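PDB 4W8O: luciferase-like enzymeAMP-CoA-ligase from Zophobas atratus, which probably activates carboxylic acids by adenylation and transfers them to coenzyme A, as a luciferase-like relative of the beetle luciferases, from a nonluminescent insect. Local coordinates for residues D16-S19 / F20-L24; K173-I176 / D177-A180; K65-T68 / S69-V73. All coordinates share one frame; numbering follows the deposited sequence.

Three short loops of this chain illustrate how local side-chain bonds shape the entrance to a helix or strand. From the N terminus, interaction 1 closes the loop that enters helix 20-30; interaction 3 (65-73) turns the chain from helix 48-64 into strand 72-76; interaction 2 (173-180) turns it into strand 179-184. They follow one another in series, so none nests in or crosses another. In space, however, interaction 2 touches both: the Glu22-Lys173 salt bridge and the packing of Ile176 against Ile18 join it to interaction 1, and Thr174 meets Ser69 of interaction 3. The strands 72-76 and 179-184 lie on either side of strand 96-99 in one mixed sheet.

Interaction 1 of 3, residues D16-S19 / F20-L24; sequences DKIS and FGEFL
Two first torsions bring Ser19 and Glu22 together where the loop enters helix 20-30. OG of Ser19 stands between its own N and carbonyl carbon (chi1 68°), directed at the first helical turn, whereas CG of Glu22 lies anti to its carbonyl carbon (chi1 -71°) and the chain beyond it runs extended, back to the residue that precedes the helix. OG of Ser19 accepts a hydrogen bond from Glu22 N at 3.0 Å. In return, Glu22 OE1 accepts from Ser19 N at 2.9 Å; this bond is practically straight (179°) and uses the lone pair facing away from OE2. The reciprocal pair is a capping box with Ser19 as the N-cap, and it gives partners to backbone N-H groups that the helix itself cannot serve. OG is also packed tightly against CG of Glu22, at 3.1 Å. One residue further on, Phe23 N donates to Ser19 O at 3.0 Å, beginning the regular helical bonding. The apolar counterpart is a hydrophobic staple: Ile18 reaches across the turn, its CD1 3.6 Å from Phe23 CA and 3.8 Å from Phe23 CB. Ile18 CB also lies against Glu22 OE1, at 3.6 Å. Leu203 of helix 199-211 touches both Ile18 and Phe23. His199 ND1 takes the N-H of Phe20, and Glu22 OE2 is paired with Lys173, which helps to hold the carboxylate in place.

Interaction 2 of 3, residues K173-I176 / D177-A180; sequences KTDI and DDTA
The carboxylates of Asp175 and Asp178 are stacked, their planes only 19° from parallel although the two side chains cross at about a right angle. Asp178 OD1 stands over one face of the Asp175 carboxylate, 3.9 Å from its CG, a stack of like charges that is probably unfavourable in itself, and Asp178 OD2 approaches Asp175 CB to 3.4 Å. At the edge of the Asp175 carboxylate, OD1 accepts a hydrogen bond from Asp177 N at 3.0 Å through its anti lone pair, which makes an Asx turn. It is superposed on a type I beta turn from Asp175 to Asp178, closed by Asp178 N donating to Asp175 O at 3.0 Å.

The torsion of Asp175 explains the double use of its side chain: with CG opposite the backbone N (chi1 -171°), the carboxylate lies forward over the turn, within reach of both the N-H of Asp177 and the carboxylate of Asp178. Three acids so near one another probably raise the local negative potential. Part of it is likely to be offset by Arg200, whose NH1 forms a salt bridge with Asp177 OD1. Backbone bonds from Ile176 to Arg200 and from Asp178 to His199 fasten the turn to the start of helix 199-211. Beyond it, strand 179-184 leads toward the glycine-rich loop that in ANL enzymes contacts the nucleotide phosphates; Ser186, on this loop, lines the pocket that here holds a polyethylene glycol molecule. The carboxylates of Asp175 and Asp177, inclined at 52°, share a water that donates to both, at 3.0 Å to Asp175 OD1 and 2.7 Å to Asp177 OD2.

Interaction 3 of 3, residues K65-T68 / S69-V73; sequences KGIT and STDVV
Hydrogen bonds between Thr68 and Asp71 run in both directions. Asp71 N donates to Thr68 O at 3.1 Å, closing a type I beta turn, and Thr68 N donates to Asp71 OD2 at 3.0 Å with an angle of 163°. OD2 is met on its anti side, the donor 21° out of the carboxylate plane. The Asp71 side chain can turn back in this way because its CG lies beside its own N and opposite the carbonyl carbon (chi1 -64°). A weak hydrogen bond of 3.3 Å runs from Thr70 OG1 to Thr68 OG1, the two side chains lying next to each other and pointing the same way.

Within the fold this turn is the link from helix 48-64 to strand 72-76. The helix ends in a Schellman motif at Gly66, whose positive phi turns the chain away from the helix axis. A water bridges the loop and the turn: it donates to Gly66 O at 2.9 Å and to Asp71 OD2 at 2.7 Å, and accepts from Thr68 OG1.

Of ionic contacts, Asp71 OD2 also forms a salt bridge with Arg119 NH1. With the carboxylate gone, as in an alanine at this position, Thr68 N would probably lose its acceptor, Arg119 NH1 its salt-bridge mate and the water one of its three partners. Van der Waals contact comes from Ile67, whose CD1 lies 4.1 Å from Asp71 CB and also borders OD2.

Interaction 1 of 3, residues D16-S19 / F20-L24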
loop_
_atom_site.group_PDB
_atom_site.type_symbol
_atom_site.label_atom_id
_atom_site.label_comp_id
_atom_site.label_asym_id
_atom_site.label_seq_id
_atom_site.Cartn_x
_atom_site.Cartn_y
_atom_site.Cartn_z
ATOM N N ASP A 16 -11.560 -9.146 -10.427
ATOM C CA ASP A 16 -12.776 -8.616 -9.797
ATOM C C ASP A 16 -13.765 -9.692 -9.354
ATOM O O ASP A 16 -14.848 -9.366 -8.875
ATOM C CB ASP A 16 -13.468 -7.610 -10.723
ATOM C CG ASP A 16 -13.905 -8.220 -12.053
ATOM O OD1 ASP A 16 -13.331 -9.248 -12.478
ATOM O OD2 ASP A 16 -14.824 -7.655 -12.674
ATOM N N LYS A 17 -13.384 -10.962 -9.473
ATOM C CA LYS A 17 -14.263 -12.069 -9.105
ATOM C C LYS A 17 -13.621 -13.034 -8.104
ATOM O O LYS A 17 -14.100 -14.152 -7.916
ATOM C CB LYS A 17 -14.697 -12.827 -10.366
ATOM C CG LYS A 17 -15.501 -11.968 -11.330
ATOM C CD LYS A 17 -15.857 -12.731 -12.595
ATOM C CE LYS A 17 -16.686 -11.886 -13.558
ATOM N NZ LYS A 17 -15.947 -10.675 -14.022
ATOM N N ILE A 18 -12.556 -12.611 -7.436
ATOM C CA ILE A 18 -11.864 -13.515 -6.521
ATOM C C ILE A 18 -11.486 -12.836 -5.217
ATOM O O ILE A 18 -11.539 -11.618 -5.102
ATOM C CB ILE A 18 -10.597 -14.094 -7.169
ATOM C CG1 ILE A 18 -9.672 -12.973 -7.630
ATOM C CG2 ILE A 18 -10.970 -15.000 -8.339
ATOM C CD1 ILE A 18 -8.293 -13.476 -7.964
ATOM N N SER A 19 -11.113 -13.646 -4.236
ATOM C CA SER A 19 -10.651 -13.129 -2.971
ATOM C C SER A 19 -9.200 -12.691 -3.122
ATOM O O SER A 19 -8.514 -13.094 -4.047
ATOM C CB SER A 19 -10.784 -14.186 -1.880
ATOM O OG SER A 19 -9.869 -15.250 -2.097
ATOM N N PHE A 20 -8.749 -11.862 -2.190
ATOM C CA PHE A 20 -7.364 -11.398 -2.136
ATOM C C PHE A 20 -6.428 -12.590 -1.918
ATOM O O PHE A 20 -5.359 -12.637 -2.501
ATOM C CB PHE A 20 -7.209 -10.344 -1.016
ATOM C CG PHE A 20 -5.817 -9.787 -0.871
ATOM C CD1 PHE A 20 -5.109 -9.328 -1.972
ATOM C CD2 PHE A 20 -5.227 -9.692 0.382
ATOM C CE1 PHE A 20 -3.833 -8.810 -1.831
ATOM C CE2 PHE A 20 -3.954 -9.170 0.532
ATOM C CZ PHE A 20 -3.254 -8.725 -0.575
ATOM N N GLY A 21 -6.848 -13.554 -1.099
ATOM C CA GLY A 21 -6.091 -14.792 -0.894
ATOM C C GLY A 21 -5.919 -15.634 -2.150
ATOM O O GLY A 21 -4.818 -16.096 -2.446
ATOM N N GLU A 22 -7.009 -15.841 -2.878
ATOM C CA GLU A 22 -6.968 -16.557 -4.161
ATOM C C GLU A 22 -6.056 -15.844 -5.165
ATOM O O GLU A 22 -5.302 -16.484 -5.909
ATOM C CB GLU A 22 -8.381 -16.697 -4.747
ATOM C CG GLU A 22 -9.267 -17.672 -3.980
ATOM C CD GLU A 22 -10.734 -17.630 -4.408
ATOM O OE1 GLU A 22 -11.275 -16.526 -4.655
ATOM O OE2 GLU A 22 -11.359 -18.714 -4.500
ATOM N N PHE A 23 -6.132 -14.516 -5.182
ATOM C CA PHE A 23 -5.233 -13.709 -5.997
ATOM C C PHE A 23 -3.773 -14.041 -5.695
ATOM O O PHE A 23 -3.031 -14.455 -6.576
ATOM C CB PHE A 23 -5.494 -12.223 -5.759
ATOM C CG PHE A 23 -4.473 -11.320 -6.387
ATOM C CD1 PHE A 23 -4.505 -11.055 -7.752
ATOM C CD2 PHE A 23 -3.491 -10.712 -5.609
ATOM C CE1 PHE A 23 -3.568 -10.221 -8.333
ATOM C CE2 PHE A 23 -2.557 -9.869 -6.187
ATOM C CZ PHE A 23 -2.593 -9.631 -7.552
ATOM N N LEU A 24 -3.374 -13.879 -4.442
ATOM C CA LEU A 24 -1.980 -14.080 -4.057
ATOM C C LEU A 24 -1.501 -15.500 -4.378
ATOM O O LEU A 24 -0.382 -15.694 -4.857
ATOM C CB LEU A 24 -1.794 -13.792 -2.569
ATOM C CG LEU A 24 -2.028 -12.347 -2.117
ATOM C CD1 LEU A 24 -2.134 -12.282 -0.604
ATOM C CD2 LEU A 24 -0.928 -11.420 -2.609
#

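Interaction 2 of 3, residues K173-I176 / D177-A180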
loop_
_atom_site.group_PDB
_atom_site.type_symbol
_atom_site.label_atom_id
_atom_site.label_comp_id
_atom_site.label_asym_id
_atom_site.label_seq_id
_atom_site.Cartn_x
_atom_site.Cartn_y
_atom_site.Cartn_z
ATOM N N LYS A 173 -13.043 -20.433 -0.137
ATOM C CA LYS A 173 -14.044 -19.657 -0.849
ATOM C C LYS A 173 -14.652 -18.689 0.150
ATOM O O LYS A 173 -14.865 -19.049 1.306
ATOM C CB LYS A 173 -15.115 -20.578 -1.440
ATOM C CG LYS A 173 -14.598 -21.433 -2.590
ATOM C CD LYS A 173 -14.237 -20.549 -3.773
ATOM C CE LYS A 173 -13.690 -21.339 -4.941
ATOM N NZ LYS A 173 -13.269 -20.381 -6.004
ATOM N N THR A 174 -14.880 -17.452 -0.275
ATOM C CA THR A 174 -15.471 -16.447 0.607
ATOM C C THR A 174 -16.308 -15.458 -0.197
ATOM O O THR A 174 -16.414 -15.567 -1.418
ATOM C CB THR A 174 -14.390 -15.729 1.455
ATOM O OG1 THR A 174 -15.015 -14.860 2.420
ATOM C CG2 THR A 174 -13.426 -14.932 0.572
ATOM N N ASP A 175 -16.948 -14.529 0.501
ATOM C CA ASP A 175 -17.743 -13.492 -0.138
ATOM C C ASP A 175 -16.784 -12.369 -0.534
ATOM O O ASP A 175 -16.159 -11.759 0.336
ATOM C CB ASP A 175 -18.818 -12.995 0.836
ATOM C CG ASP A 175 -19.838 -12.071 0.186
ATOM O OD1 ASP A 175 -19.447 -11.084 -0.460
ATOM O OD2 ASP A 175 -21.053 -12.326 0.335
ATOM N N ILE A 176 -16.660 -12.097 -1.833
ATOM C CA ILE A 176 -15.682 -11.097 -2.303
ATOM C C ILE A 176 -16.020 -9.634 -1.942
ATOM O O ILE A 176 -15.171 -8.757 -2.091
ATOM C CB ILE A 176 -15.336 -11.244 -3.804
ATOM C CG1 ILE A 176 -16.542 -10.957 -4.697
ATOM C CG2 ILE A 176 -14.764 -12.636 -4.082
ATOM C CD1 ILE A 176 -16.220 -11.035 -6.175
ATOM N N ASP A 177 -17.228 -9.378 -1.444
ATOM C CA ASP A 177 -17.574 -8.056 -0.902
ATOM C C ASP A 177 -17.333 -7.933 0.603
ATOM O O ASP A 177 -17.542 -6.865 1.174
ATOM C CB ASP A 177 -19.023 -7.708 -1.234
ATOM C CG ASP A 177 -19.227 -7.474 -2.710
ATOM O OD1 ASP A 177 -18.422 -6.736 -3.310
ATOM O OD2 ASP A 177 -20.177 -8.039 -3.271
ATOM N N ASP A 178 -16.915 -9.021 1.247
ATOM C CA ASP A 178 -16.473 -8.952 2.631
ATOM C C ASP A 178 -15.130 -8.229 2.690
ATOM O O ASP A 178 -14.409 -8.137 1.701
ATOM C CB ASP A 178 -16.299 -10.345 3.251
ATOM C CG ASP A 178 -17.625 -11.026 3.575
ATOM O OD1 ASP A 178 -18.700 -10.380 3.492
ATOM O OD2 ASP A 178 -17.588 -12.236 3.917
ATOM N N THR A 179 -14.801 -7.752 3.880
ATOM C CA THR A 179 -13.548 -7.069 4.126
ATOM C C THR A 179 -12.362 -8.028 4.002
ATOM O O THR A 179 -12.382 -9.135 4.554
ATOM C CB THR A 179 -13.579 -6.415 5.518
ATOM O OG1 THR A 179 -14.695 -5.521 5.578
ATOM C CG2 THR A 179 -12.286 -5.652 5.806
ATOM N N ALA A 180 -11.353 -7.606 3.244
ATOM C CA ALA A 180 -10.109 -8.349 3.081
ATOM C C ALA A 180 -8.941 -7.685 3.809
ATOM O O ALA A 180 -8.151 -8.365 4.459
ATOM C CB ALA A 180 -9.781 -8.486 1.601
HETATM O O HOH W 1 -21.639 -10.016 -2.176
#

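Interaction 3 of 3, residues K65-T68 / S69-V73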
loop_
_atom_site.group_PDB
_atom_site.type_symbol
_atom_site.label_atom_id
_atom_site.label_comp_id
_atom_site.label_asym_id
_atom_site.label_seq_id
_atom_site.Cartn_x
_atom_site.Cartn_y
_atom_site.Cartn_z
ATOM N N LYS A 65 -5.806 -23.563 14.563
ATOM C CA LYS A 65 -6.063 -22.656 15.688
ATOM C C LYS A 65 -7.476 -22.070 15.680
ATOM O O LYS A 65 -7.828 -21.305 16.577
ATOM C CB LYS A 65 -5.064 -21.497 15.699
ATOM C CG LYS A 65 -3.624 -21.862 16.007
ATOM C CD LYS A 65 -2.786 -20.589 15.949
ATOM C CE LYS A 65 -1.384 -20.801 16.474
ATOM N NZ LYS A 65 -1.324 -21.049 17.934
ATOM N N GLY A 66 -8.266 -22.392 14.657
ATOM C CA GLY A 66 -9.661 -21.981 14.584
ATOM C C GLY A 66 -9.913 -20.691 13.816
ATOM O O GLY A 66 -11.010 -20.139 13.906
ATOM N N ILE A 67 -8.912 -20.216 13.062
ATOM C CA ILE A 67 -9.048 -19.005 12.250
ATOM C C ILE A 67 -9.947 -19.258 11.043
ATOM O O ILE A 67 -9.789 -20.250 10.332
ATOM C CB ILE A 67 -7.672 -18.482 11.758
ATOM C CG1 ILE A 67 -6.813 -18.019 12.941
ATOM C CG2 ILE A 67 -7.831 -17.347 10.749
ATOM C CD1 ILE A 67 -7.328 -16.807 13.687
ATOM N N THR A 68 -10.898 -18.355 10.830
ATOM C CA THR A 68 -11.767 -18.401 9.666
ATOM C C THR A 68 -11.911 -16.992 9.116
ATOM O O THR A 68 -11.318 -16.044 9.633
ATOM C CB THR A 68 -13.157 -18.976 10.015
ATOM O OG1 THR A 68 -13.818 -18.102 10.931
ATOM C CG2 THR A 68 -13.031 -20.368 10.634
ATOM N N SER A 69 -12.716 -16.850 8.071
ATOM C CA SER A 69 -12.830 -15.579 7.382
ATOM C C SER A 69 -13.361 -14.425 8.247
ATOM O O SER A 69 -13.140 -13.263 7.920
ATOM C CB SER A 69 -13.712 -15.743 6.149
ATOM O OG SER A 69 -15.055 -15.920 6.534
ATOM N N THR A 70 -14.072 -14.730 9.328
ATOM C CA THR A 70 -14.617 -13.681 10.198
ATOM C C THR A 70 -13.574 -13.049 11.140
ATOM O O THR A 70 -13.805 -11.981 11.679
ATOM C CB THR A 70 -15.812 -14.196 11.028
ATOM O OG1 THR A 70 -15.445 -15.395 11.711
ATOM C CG2 THR A 70 -17.018 -14.494 10.130
ATOM N N ASP A 71 -12.430 -13.700 11.327
ATOM C CA ASP A 71 -11.418 -13.205 12.248
ATOM C C ASP A 71 -10.552 -12.108 11.656
ATOM O O ASP A 71 -10.364 -12.040 10.452
ATOM C CB ASP A 71 -10.510 -14.340 12.709
ATOM C CG ASP A 71 -11.247 -15.373 13.509
ATOM O OD1 ASP A 71 -11.936 -14.989 14.471
ATOM O OD2 ASP A 71 -11.137 -16.569 13.181
ATOM N N VAL A 72 -10.031 -11.260 12.530
ATOM C CA VAL A 72 -9.037 -10.238 12.166
ATOM C C VAL A 72 -7.663 -10.703 12.635
ATOM O O VAL A 72 -7.508 -11.112 13.778
ATOM C CB VAL A 72 -9.353 -8.891 12.841
ATOM C CG1 VAL A 72 -8.243 -7.864 12.591
ATOM C CG2 VAL A 72 -10.689 -8.362 12.349
ATOM N N VAL A 73 -6.670 -10.643 11.755
ATOM C CA VAL A 73 -5.306 -10.980 12.118
ATOM C C VAL A 73 -4.466 -9.721 11.939
ATOM O O VAL A 73 -4.482 -9.086 10.882
ATOM C CB VAL A 73 -4.724 -12.123 11.269
ATOM C CG1 VAL A 73 -3.315 -12.461 11.736
ATOM C CG2 VAL A 73 -5.616 -13.351 11.350
HETATM O O HOH W 2 -13.214 -18.295 13.361
#